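Ancestral D-type dye decolorizing peroxidase (Geotrichum candidum, PDB 7ANV) probably uses its haem to reduce hydrogen peroxide while oxidising dyes and other substrates. Local coordinates at residues Gln255-Glu266 with Val376-Thr386; Asp441-Thr449 with Glu457-Phe465. One frame throughout, in Å; residues are numbered along the deposited sequence.

Contacts 1 and 2 show how one helix next to the haem pocket is covered by two separate parts of the chain. Their centres lie about 17 Å apart on the same side of the chain's centre, and they follow each other in sequence. The helix beginning at V258 mediates between them: E260 and E266 turn to segment 376-386 in contact 1, while F264 meets L458, L460 and F465 of contact 2. The two contacts also join directly, through a probable hydrogen bond from L257 N to F465 O (2.9 Å). Both reach the haem's surroundings, since Q256 belongs to its pocket and the F465 side chain stands about 8 Å from it.

Contact 1 of 2, residues Gln255-Glu266 with Val376-Thr386; sequences QQLVPEFNKFLE and VTPEEKESKKT. With HEM (protoporphyrin IX containing Fe), chain B; SO4 (sulfate ion), chain G.
The carboxylate of E260 takes two hydrogen bonds from T386. T386 OG1 donates to E260 OE1 over 2.6 Å, on the syn lone pair, while T386 N points almost straight (178°) at E260 OE2 from 2.9 Å, somewhat out of the carboxylate plane. A bend in the glutamate chain (chi2 86°) turns both oxygens to this one residue and fixes the rotation of the group. Near the C-terminal end of the helix K384 NZ meets E266 OE1 at 3.3 Å, a long salt bridge made from above the carboxylate plane. A water links Q256 O, V258 N and T386 OG1, thereby serving the strand-to-helix turn.

The direct bonds join helix 258-267, which follows strand 247-256 of a four-stranded antiparallel sheet, to the turn and loop leaving helix 378-383. That short helix opens with a T377-E380 capping box and closes in a Schellman motif with K384 as C-prime residue. E380 also pairs with R390 and accepts from the backbone N of K387 and H388.

Van der Waals packing lies between. P259 CB sits 3.4 Å from K384 C, against the backbone of the turn, and the apolar V258 CG1 and V376 CG2 touch at 3.7 Å. Q256 points away from this contact, its NE2 3.6 Å from haem CMB and hydrogen-bonded to E193.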
loop_
_atom_site.group_PDB
_atom_site.type_symbol
_atom_site.label_atom_id
_atom_site.label_comp_id
_atom_site.label_asym_id
_atom_site.label_seq_id
_atom_site.Cartn_x
_atom_site.Cartn_y
_atom_site.Cartn_z
ATOM N N GLN A 255 -9.573 1.526 -7.244
ATOM C CA GLN A 255 -10.189 0.799 -8.378
ATOM C C GLN A 255 -9.190 0.740 -9.542
ATOM O O GLN A 255 -8.561 1.780 -9.833
ATOM C CB GLN A 255 -11.458 1.515 -8.798
ATOM C CG GLN A 255 -12.136 0.773 -9.930
ATOM C CD GLN A 255 -13.325 1.502 -10.476
ATOM O OE1 GLN A 255 -13.665 2.599 -10.035
ATOM N NE2 GLN A 255 -13.960 0.886 -11.469
ATOM N N GLN A 256 -9.060 -0.402 -10.220
ATOM C CA GLN A 256 -8.159 -0.551 -11.382
ATOM C C GLN A 256 -8.969 -0.794 -12.652
ATOM O O GLN A 256 -9.919 -1.569 -12.613
ATOM C CB GLN A 256 -7.149 -1.663 -11.129
ATOM C CG GLN A 256 -6.141 -1.258 -10.062
ATOM C CD GLN A 256 -5.257 -2.403 -9.668
ATOM O OE1 GLN A 256 -5.435 -3.054 -8.640
ATOM N NE2 GLN A 256 -4.261 -2.642 -10.496
ATOM N N LEU A 257 -8.577 -0.114 -13.730
ATOM C CA LEU A 257 -9.228 -0.220 -15.057
ATOM C C LEU A 257 -8.278 -1.040 -15.936
ATOM O O LEU A 257 -7.382 -0.475 -16.596
ATOM C CB LEU A 257 -9.445 1.193 -15.603
ATOM C CG LEU A 257 -10.316 2.095 -14.732
ATOM C CD1 LEU A 257 -10.499 3.444 -15.431
ATOM C CD2 LEU A 257 -11.645 1.461 -14.412
ATOM N N VAL A 258 -8.408 -2.368 -15.843
ATOM C CA VAL A 258 -7.410 -3.319 -16.391
ATOM C C VAL A 258 -7.452 -3.330 -17.917
ATOM O O VAL A 258 -6.422 -3.117 -18.580
ATOM C CB VAL A 258 -7.548 -4.695 -15.713
ATOM C CG1 VAL A 258 -6.572 -5.704 -16.284
ATOM C CG2 VAL A 258 -7.306 -4.535 -14.214
ATOM N N PRO A 259 -8.617 -3.471 -18.567
ATOM C CA PRO A 259 -8.635 -3.446 -20.030
ATOM C C PRO A 259 -8.121 -2.112 -20.589
ATOM O O PRO A 259 -7.431 -2.129 -21.628
ATOM C CB PRO A 259 -10.123 -3.652 -20.373
ATOM C CG PRO A 259 -10.690 -4.291 -19.158
ATOM C CD PRO A 259 -9.933 -3.729 -17.976
ATOM N N GLU A 260 -8.412 -1.018 -19.875
ATOM C CA GLU A 260 -7.967 0.352 -20.258
ATOM C C GLU A 260 -6.437 0.447 -20.152
ATOM O O GLU A 260 -5.792 0.955 -21.083
ATOM C CB GLU A 260 -8.720 1.386 -19.418
ATOM C CG GLU A 260 -10.186 1.474 -19.747
ATOM C CD GLU A 260 -11.110 0.511 -19.031
ATOM O OE1 GLU A 260 -10.614 -0.399 -18.291
ATOM O OE2 GLU A 260 -12.332 0.730 -19.122
ATOM N N PHE A 261 -5.845 -0.079 -19.084
ATOM C CA PHE A 261 -4.371 -0.144 -18.939
ATOM C C PHE A 261 -3.790 -0.944 -20.112
ATOM O O PHE A 261 -2.798 -0.533 -20.783
ATOM C CB PHE A 261 -4.040 -0.747 -17.573
ATOM C CG PHE A 261 -2.572 -0.870 -17.301
ATOM C CD1 PHE A 261 -1.859 0.212 -16.823
ATOM C CD2 PHE A 261 -1.918 -2.066 -17.476
ATOM C CE1 PHE A 261 -0.503 0.098 -16.581
ATOM C CE2 PHE A 261 -0.568 -2.183 -17.213
ATOM C CZ PHE A 261 0.132 -1.104 -16.746
ATOM N N ASN A 262 -4.381 -2.109 -20.363
ATOM C CA ASN A 262 -3.890 -3.019 -21.428
ATOM C C ASN A 262 -3.984 -2.314 -22.783
ATOM O O ASN A 262 -3.071 -2.475 -23.602
ATOM C CB ASN A 262 -4.632 -4.355 -21.378
ATOM C CG ASN A 262 -4.083 -5.233 -20.281
ATOM O OD1 ASN A 262 -2.883 -5.158 -19.985
ATOM N ND2 ASN A 262 -4.933 -6.069 -19.718
ATOM N N LYS A 263 -5.075 -1.592 -23.025
ATOM C CA LYS A 263 -5.288 -0.863 -24.297
ATOM C C LYS A 263 -4.169 0.160 -24.471
ATOM O O LYS A 263 -3.645 0.289 -25.573
ATOM C CB LYS A 263 -6.648 -0.174 -24.265
ATOM C CG LYS A 263 -7.044 0.581 -25.514
ATOM C CD LYS A 263 -8.448 1.194 -25.336
ATOM C CE LYS A 263 -9.048 1.775 -26.597
ATOM N NZ LYS A 263 -8.494 3.116 -26.890
ATOM N N PHE A 264 -3.813 0.867 -23.407
ATOM C CA PHE A 264 -2.719 1.852 -23.459
ATOM C C PHE A 264 -1.400 1.166 -23.854
ATOM O O PHE A 264 -0.651 1.691 -24.718
ATOM C CB PHE A 264 -2.660 2.567 -22.119
ATOM C CG PHE A 264 -1.627 3.649 -22.126
ATOM C CD1 PHE A 264 -1.844 4.800 -22.860
ATOM C CD2 PHE A 264 -0.410 3.460 -21.519
ATOM C CE1 PHE A 264 -0.875 5.785 -22.901
ATOM C CE2 PHE A 264 0.536 4.462 -21.524
ATOM C CZ PHE A 264 0.307 5.612 -22.236
ATOM N N LEU A 265 -1.060 0.038 -23.219
ATOM C CA LEU A 265 0.194 -0.669 -23.575
ATOM C C LEU A 265 0.103 -1.078 -25.053
ATOM O O LEU A 265 1.069 -0.901 -25.782
ATOM C CB LEU A 265 0.390 -1.893 -22.678
ATOM C CG LEU A 265 0.539 -1.615 -21.182
ATOM C CD1 LEU A 265 0.871 -2.903 -20.475
ATOM C CD2 LEU A 265 1.590 -0.569 -20.879
ATOM N N GLU A 266 -1.033 -1.629 -25.462
ATOM C CA GLU A 266 -1.239 -2.194 -26.824
ATOM C C GLU A 266 -1.043 -1.083 -27.852
ATOM O O GLU A 266 -0.440 -1.330 -28.917
ATOM C CB GLU A 266 -2.644 -2.813 -26.942
ATOM C CG GLU A 266 -2.811 -4.102 -26.129
ATOM C CD GLU A 266 -4.219 -4.591 -25.740
ATOM O OE1 GLU A 266 -5.243 -3.852 -25.930
ATOM O OE2 GLU A 266 -4.308 -5.729 -25.205
ATOM N N VAL A 376 -10.910 -10.294 -14.880
ATOM C CA VAL A 376 -11.429 -9.583 -16.087
ATOM C C VAL A 376 -12.198 -10.635 -16.892
ATOM O O VAL A 376 -11.680 -11.745 -17.054
ATOM C CB VAL A 376 -10.278 -8.944 -16.882
ATOM C CG1 VAL A 376 -10.749 -8.405 -18.222
ATOM C CG2 VAL A 376 -9.572 -7.858 -16.091
ATOM N N THR A 377 -13.414 -10.333 -17.313
ATOM C CA THR A 377 -14.271 -11.290 -18.048
ATOM C C THR A 377 -13.886 -11.257 -19.529
ATOM O O THR A 377 -13.228 -10.315 -19.984
ATOM C CB THR A 377 -15.743 -10.937 -17.875
ATOM O OG1 THR A 377 -15.899 -9.734 -18.629
ATOM C CG2 THR A 377 -16.158 -10.774 -16.424
ATOM N N PRO A 378 -14.217 -12.316 -20.310
ATOM C CA PRO A 378 -14.020 -12.264 -21.756
ATOM C C PRO A 378 -14.595 -10.966 -22.363
ATOM O O PRO A 378 -13.906 -10.349 -23.184
ATOM C CB PRO A 378 -14.704 -13.540 -22.241
ATOM C CG PRO A 378 -14.545 -14.493 -21.084
ATOM C CD PRO A 378 -14.689 -13.627 -19.841
ATOM N N GLU A 379 -15.806 -10.550 -21.966
ATOM C CA GLU A 379 -16.423 -9.342 -22.579
ATOM C C GLU A 379 -15.577 -8.104 -22.293
ATOM O O GLU A 379 -15.390 -7.295 -23.219
ATOM C CB GLU A 379 -17.854 -9.061 -22.131
ATOM C CG GLU A 379 -18.458 -7.856 -22.865
ATOM C CD GLU A 379 -18.499 -7.873 -24.398
ATOM O OE1 GLU A 379 -18.412 -8.975 -25.030
ATOM O OE2 GLU A 379 -18.643 -6.759 -24.988
ATOM N N GLU A 380 -15.130 -7.934 -21.049
ATOM C CA GLU A 380 -14.278 -6.779 -20.675
ATOM C C GLU A 380 -13.012 -6.827 -21.528
ATOM O O GLU A 380 -12.581 -5.761 -22.036
ATOM C CB GLU A 380 -13.909 -6.820 -19.189
ATOM C CG GLU A 380 -15.040 -6.391 -18.284
ATOM C CD GLU A 380 -14.712 -6.527 -16.805
ATOM O OE1 GLU A 380 -14.403 -7.665 -16.344
ATOM O OE2 GLU A 380 -14.777 -5.507 -16.119
ATOM N N LYS A 381 -12.400 -8.010 -21.609
ATOM C CA LYS A 381 -11.101 -8.180 -22.303
ATOM C C LYS A 381 -11.286 -7.802 -23.775
ATOM O O LYS A 381 -10.494 -6.993 -24.289
ATOM C CB LYS A 381 -10.615 -9.620 -22.146
ATOM C CG LYS A 381 -9.277 -9.913 -22.803
ATOM C CD LYS A 381 -8.871 -11.364 -22.736
ATOM C CE LYS A 381 -7.532 -11.534 -23.433
ATOM N NZ LYS A 381 -7.163 -12.955 -23.627
ATOM N N GLU A 382 -12.290 -8.378 -24.427
ATOM C CA GLU A 382 -12.446 -8.272 -25.902
ATOM C C GLU A 382 -12.949 -6.873 -26.259
ATOM O O GLU A 382 -12.490 -6.351 -27.297
ATOM C CB GLU A 382 -13.340 -9.386 -26.434
ATOM C CG GLU A 382 -12.798 -10.785 -26.181
ATOM C CD GLU A 382 -11.439 -11.118 -26.788
ATOM O OE1 GLU A 382 -10.954 -10.360 -27.636
ATOM O OE2 GLU A 382 -10.866 -12.170 -26.411
ATOM N N SER A 383 -13.823 -6.283 -25.434
ATOM C CA SER A 383 -14.408 -4.930 -25.633
ATOM C C SER A 383 -13.405 -3.847 -25.210
ATOM O O SER A 383 -13.582 -2.689 -25.645
ATOM C CB SER A 383 -15.738 -4.790 -24.916
ATOM O OG SER A 383 -15.557 -4.571 -23.517
ATOM N N LYS A 384 -12.404 -4.212 -24.400
ATOM C CA LYS A 384 -11.360 -3.317 -23.841
ATOM C C LYS A 384 -11.995 -2.299 -22.901
ATOM O O LYS A 384 -11.520 -1.151 -22.830
ATOM C CB LYS A 384 -10.570 -2.613 -24.957
ATOM C CG LYS A 384 -10.001 -3.540 -26.012
ATOM C CD LYS A 384 -9.121 -2.796 -26.982
ATOM C CE LYS A 384 -8.690 -3.629 -28.168
ATOM N NZ LYS A 384 -7.794 -4.746 -27.779
ATOM N N LYS A 385 -13.029 -2.684 -22.166
ATOM C CA LYS A 385 -13.715 -1.728 -21.278
ATOM C C LYS A 385 -14.053 -2.427 -19.956
ATOM O O LYS A 385 -14.581 -3.566 -20.014
ATOM C CB LYS A 385 -14.967 -1.176 -21.972
ATOM C CG LYS A 385 -15.766 -0.235 -21.083
ATOM C CD LYS A 385 -17.045 0.332 -21.692
ATOM C CE LYS A 385 -17.848 1.103 -20.659
ATOM N NZ LYS A 385 -18.899 1.941 -21.290
ATOM N N THR A 386 -13.781 -1.756 -18.833
ATOM C CA THR A 386 -14.134 -2.200 -17.468
ATOM C C THR A 386 -15.663 -2.213 -17.319
ATOM O O THR A 386 -16.313 -1.167 -17.630
ATOM C CB THR A 386 -13.513 -1.305 -16.397
ATOM O OG1 THR A 386 -12.116 -1.570 -16.477
ATOM C CG2 THR A 386 -14.003 -1.589 -14.999
HETATM C CHA HEM B . 5.681 -1.458 -5.234
HETATM C CHB HEM B . 1.644 -1.854 -7.881
HETATM C CHC HEM B . -0.391 1.742 -5.239
HETATM C CHD HEM B . 3.818 2.342 -2.913
HETATM C C1A HEM B . 4.745 -1.873 -6.164
HETATM C C2A HEM B . 4.941 -2.926 -7.091
HETATM C C3A HEM B . 3.819 -3.032 -7.850
HETATM C C4A HEM B . 2.902 -2.055 -7.372
HETATM C CMA HEM B . 3.549 -4.032 -8.963
HETATM C CAA HEM B . 6.211 -3.749 -7.278
HETATM C CBA HEM B . 6.423 -4.859 -6.263
HETATM C CGA HEM B . 7.451 -4.547 -5.214
HETATM O O1A HEM B . 8.512 -3.925 -5.410
HETATM O O2A HEM B . 7.242 -4.958 -4.118
HETATM C C1B HEM B . 0.743 -0.898 -7.374
HETATM C C2B HEM B . -0.600 -0.745 -7.845
HETATM C C3B HEM B . -1.192 0.238 -7.108
HETATM C C4B HEM B . -0.159 0.704 -6.142
HETATM C CMB HEM B . -1.252 -1.517 -8.958
HETATM C CAB HEM B . -2.574 0.773 -7.135
HETATM C CBB HEM B . -3.656 0.113 -7.617
HETATM C C1C HEM B . 0.593 2.252 -4.379
HETATM C C2C HEM B . 0.458 3.359 -3.526
HETATM C C3C HEM B . 1.678 3.533 -2.898
HETATM C C4C HEM B . 2.545 2.511 -3.369
HETATM C CMC HEM B . -0.807 4.187 -3.353
HETATM C CAC HEM B . 2.124 4.538 -1.930
HETATM C CBC HEM B . 1.550 5.728 -1.816
HETATM C C1D HEM B . 4.630 1.291 -3.341
HETATM C C2D HEM B . 5.961 1.099 -2.739
HETATM C C3D HEM B . 6.479 0.046 -3.407
HETATM C C4D HEM B . 5.465 -0.385 -4.396
HETATM C CMD HEM B . 6.660 1.864 -1.620
HETATM C CAD HEM B . 7.837 -0.580 -3.178
HETATM C CBD HEM B . 8.970 0.157 -3.914
HETATM C CGD HEM B . 10.315 -0.401 -3.556
HETATM O O1D HEM B . 11.091 -0.632 -4.518
HETATM O O2D HEM B . 10.663 -0.579 -2.361
HETATM N NA HEM B . 3.474 -1.341 -6.337
HETATM N NB HEM B . 0.946 -0.039 -6.362
HETATM N NC HEM B . 1.882 1.768 -4.315
HETATM N ND HEM B . 4.372 0.424 -4.349
HETATM FE FE HEM B . 2.749 0.218 -5.369
HETATM S S SO4 G . -19.584 -9.328 -18.406
HETATM O O1 SO4 G . -18.330 -8.615 -18.245
HETATM O O2 SO4 G . -19.317 -10.720 -18.676
HETATM O O3 SO4 G . -20.366 -9.230 -17.186
HETATM O O4 SO4 G . -20.314 -8.725 -19.498
HETATM O O HOH W 1 -10.860 -3.222 -14.566
#

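Contact 2 of 2, residues Asp441-Thr449 with Glu457-Phe465; sequences DGARTMSGT and ELSLPTELF
The guanidinium of R444 is sandwiched between two leucine methyls: L460 CD1 stands over the centre of one face, 3.9 Å from R444 CZ, and L464 CD2 covers the opposite face nearer the rim, 3.6 Å from R444 NE. The arginine chain, bent at chi3 (-48°), brings the flat group into this slot. In its plane NH2 gives a hydrogen bond of 2.7 Å to a water that in turn donates to P461 O and E463 O; NH1 makes a weak hydrogen bond to G435 O, whereas NE is buried without a polar partner. With an alanine here, the water is likely to lose the NH2 donor and a gap to open between L460 and L464.

Backbone bonds set the register around this slot. L460 N donates to R444 O (2.9 Å), and M446 and L458 bond reciprocally as a hydrogen-bonded antiparallel pair. T445 and S459 form the adjoining non-hydrogen-bonded pair. A second water bridges T445 OG1 and E457 OE1.

Farther out, L458 CD2 packs on T449 OG1 at 3.8 Å, and L458 and L460 rest on F264 of helix 258-267. Together these interactions make a short two-stranded antiparallel beta hairpin, packed against that helix and leading into strand 466-476 of a four-stranded antiparallel sheet.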
loop_
_atom_site.group_PDB
_atom_site.type_symbol
_atom_site.label_atom_id
_atom_site.label_comp_id
_atom_site.label_asym_id
_atom_site.label_seq_id
_atom_site.Cartn_x
_atom_site.Cartn_y
_atom_site.Cartn_z
ATOM N N ASP A 441 -8.438 18.724 -14.292
ATOM C CA ASP A 441 -7.884 18.567 -15.660
ATOM C C ASP A 441 -6.571 17.793 -15.435
ATOM O O ASP A 441 -5.485 18.392 -15.302
ATOM C CB ASP A 441 -7.762 19.954 -16.298
ATOM C CG ASP A 441 -6.525 20.235 -17.135
ATOM O OD1 ASP A 441 -5.467 20.595 -16.565
ATOM O OD2 ASP A 441 -6.659 20.178 -18.363
ATOM N N GLY A 442 -6.662 16.475 -15.365
ATOM C CA GLY A 442 -5.459 15.724 -15.008
ATOM C C GLY A 442 -4.630 15.361 -16.205
ATOM O O GLY A 442 -4.438 14.183 -16.381
ATOM N N ALA A 443 -4.142 16.331 -16.967
ATOM C CA ALA A 443 -3.239 15.978 -18.074
ATOM C C ALA A 443 -1.939 15.507 -17.419
ATOM O O ALA A 443 -1.401 16.201 -16.581
ATOM C CB ALA A 443 -3.008 17.162 -18.949
ATOM N N ARG A 444 -1.533 14.302 -17.742
ATOM C CA ARG A 444 -0.324 13.692 -17.145
ATOM C C ARG A 444 0.560 13.255 -18.305
ATOM O O ARG A 444 0.044 12.746 -19.299
ATOM C CB ARG A 444 -0.675 12.529 -16.200
ATOM C CG ARG A 444 -1.521 12.888 -14.987
ATOM C CD ARG A 444 -1.859 11.642 -14.163
ATOM N NE ARG A 444 -2.371 10.457 -14.900
ATOM C CZ ARG A 444 -2.051 9.180 -14.666
ATOM N NH1 ARG A 444 -1.266 8.827 -13.677
ATOM N NH2 ARG A 444 -2.574 8.196 -15.395
ATOM N N THR A 445 1.847 13.482 -18.176
ATOM C CA THR A 445 2.853 13.019 -19.149
ATOM C C THR A 445 3.891 12.202 -18.391
ATOM O O THR A 445 4.025 12.330 -17.152
ATOM C CB THR A 445 3.512 14.197 -19.883
ATOM O OG1 THR A 445 4.281 14.914 -18.916
ATOM C CG2 THR A 445 2.489 15.104 -20.533
ATOM N N MET A 446 4.652 11.427 -19.132
ATOM C CA MET A 446 5.794 10.685 -18.550
ATOM C C MET A 446 6.890 10.636 -19.593
ATOM O O MET A 446 6.579 10.263 -20.714
ATOM C CB MET A 446 5.341 9.286 -18.118
ATOM C CG MET A 446 6.429 8.451 -17.599
ATOM S SD MET A 446 5.771 6.744 -17.373
ATOM C CE MET A 446 7.218 6.044 -16.593
ATOM N N SER A 447 8.101 11.018 -19.213
ATOM C CA SER A 447 9.285 10.946 -20.081
ATOM C C SER A 447 10.006 9.628 -19.812
ATOM O O SER A 447 9.668 8.946 -18.871
ATOM C CB SER A 447 10.178 12.154 -19.928
ATOM O OG SER A 447 11.044 12.057 -18.792
ATOM N N GLY A 448 10.986 9.329 -20.647
ATOM C CA GLY A 448 11.971 8.286 -20.378
ATOM C C GLY A 448 11.527 6.899 -20.736
ATOM O O GLY A 448 12.336 6.029 -20.530
ATOM N N THR A 449 10.298 6.657 -21.231
ATOM C CA THR A 449 9.843 5.264 -21.439
ATOM C C THR A 449 10.563 4.653 -22.638
ATOM O O THR A 449 10.731 3.433 -22.633
ATOM C CB THR A 449 8.320 5.156 -21.562
ATOM O OG1 THR A 449 7.900 5.880 -22.711
ATOM C CG2 THR A 449 7.649 5.684 -20.332
ATOM N N GLU A 457 8.015 12.429 -24.695
ATOM C CA GLU A 457 6.935 12.407 -23.684
ATOM C C GLU A 457 5.885 11.402 -24.137
ATOM O O GLU A 457 5.524 11.357 -25.333
ATOM C CB GLU A 457 6.223 13.755 -23.573
ATOM C CG GLU A 457 7.064 14.898 -23.036
ATOM C CD GLU A 457 7.448 14.732 -21.592
ATOM O OE1 GLU A 457 6.823 13.887 -20.941
ATOM O OE2 GLU A 457 8.393 15.405 -21.125
ATOM N N LEU A 458 5.394 10.626 -23.211
ATOM C CA LEU A 458 4.232 9.768 -23.437
ATOM C C LEU A 458 3.066 10.438 -22.705
ATOM O O LEU A 458 3.193 10.795 -21.536
ATOM C CB LEU A 458 4.650 8.394 -22.915
ATOM C CG LEU A 458 3.665 7.267 -23.141
ATOM C CD1 LEU A 458 3.533 6.944 -24.614
ATOM C CD2 LEU A 458 4.108 6.056 -22.333
ATOM N N SER A 459 2.036 10.808 -23.434
ATOM C CA SER A 459 0.819 11.397 -22.844
ATOM C C SER A 459 0.015 10.268 -22.196
ATOM O O SER A 459 -0.302 9.323 -22.911
ATOM C CB SER A 459 0.045 12.095 -23.920
ATOM O OG SER A 459 -1.092 12.695 -23.367
ATOM N N LEU A 460 -0.284 10.334 -20.901
ATOM C CA LEU A 460 -1.116 9.279 -20.267
ATOM C C LEU A 460 -2.562 9.607 -20.605
ATOM O O LEU A 460 -2.856 10.747 -20.966
ATOM C CB LEU A 460 -0.814 9.221 -18.769
ATOM C CG LEU A 460 0.658 8.946 -18.471
ATOM C CD1 LEU A 460 1.023 9.147 -17.011
ATOM C CD2 LEU A 460 1.047 7.557 -18.955
ATOM N N PRO A 461 -3.466 8.608 -20.653
ATOM C CA PRO A 461 -4.873 8.883 -20.933
ATOM C C PRO A 461 -5.473 9.844 -19.901
ATOM O O PRO A 461 -5.080 9.806 -18.786
ATOM C CB PRO A 461 -5.565 7.522 -20.811
ATOM C CG PRO A 461 -4.446 6.504 -21.004
ATOM C CD PRO A 461 -3.189 7.178 -20.481
ATOM N N THR A 462 -6.460 10.642 -20.323
ATOM C CA THR A 462 -7.280 11.504 -19.439
ATOM C C THR A 462 -7.923 10.633 -18.366
ATOM O O THR A 462 -7.916 11.020 -17.215
ATOM C CB THR A 462 -8.377 12.219 -20.241
ATOM O OG1 THR A 462 -7.766 12.661 -21.456
ATOM C CG2 THR A 462 -8.991 13.356 -19.466
ATOM N N GLU A 463 -8.441 9.471 -18.761
ATOM C CA GLU A 463 -9.069 8.496 -17.821
ATOM C C GLU A 463 -7.933 7.815 -17.041
ATOM O O GLU A 463 -7.073 7.178 -17.674
ATOM C CB GLU A 463 -9.912 7.488 -18.607
ATOM C CG GLU A 463 -10.665 6.468 -17.764
ATOM C CD GLU A 463 -11.439 5.445 -18.594
ATOM O OE1 GLU A 463 -10.899 5.003 -19.631
ATOM O OE2 GLU A 463 -12.582 5.123 -18.241
ATOM N N LEU A 464 -7.892 7.970 -15.727
ATOM C CA LEU A 464 -6.827 7.324 -14.923
ATOM C C LEU A 464 -6.924 5.801 -15.061
ATOM O O LEU A 464 -8.025 5.289 -15.217
ATOM C CB LEU A 464 -6.996 7.689 -13.447
ATOM C CG LEU A 464 -6.980 9.170 -13.140
ATOM C CD1 LEU A 464 -7.238 9.383 -11.665
ATOM C CD2 LEU A 464 -5.668 9.808 -13.580
ATOM N N PHE A 465 -5.831 5.102 -14.811
ATOM C CA PHE A 465 -5.835 3.624 -14.716
ATOM C C PHE A 465 -6.261 3.185 -13.326
ATOM O O PHE A 465 -6.679 2.061 -13.182
ATOM C CB PHE A 465 -4.442 3.054 -14.936
ATOM C CG PHE A 465 -3.869 3.423 -16.271
ATOM C CD1 PHE A 465 -4.602 3.209 -17.424
ATOM C CD2 PHE A 465 -2.563 3.906 -16.356
ATOM C CE1 PHE A 465 -4.071 3.566 -18.657
ATOM C CE2 PHE A 465 -2.022 4.207 -17.591
ATOM C CZ PHE A 465 -2.798 4.073 -18.730
HETATM O O HOH W 2 -4.249 7.564 -17.367
HETATM O O HOH W 3 7.215 14.232 -18.499
#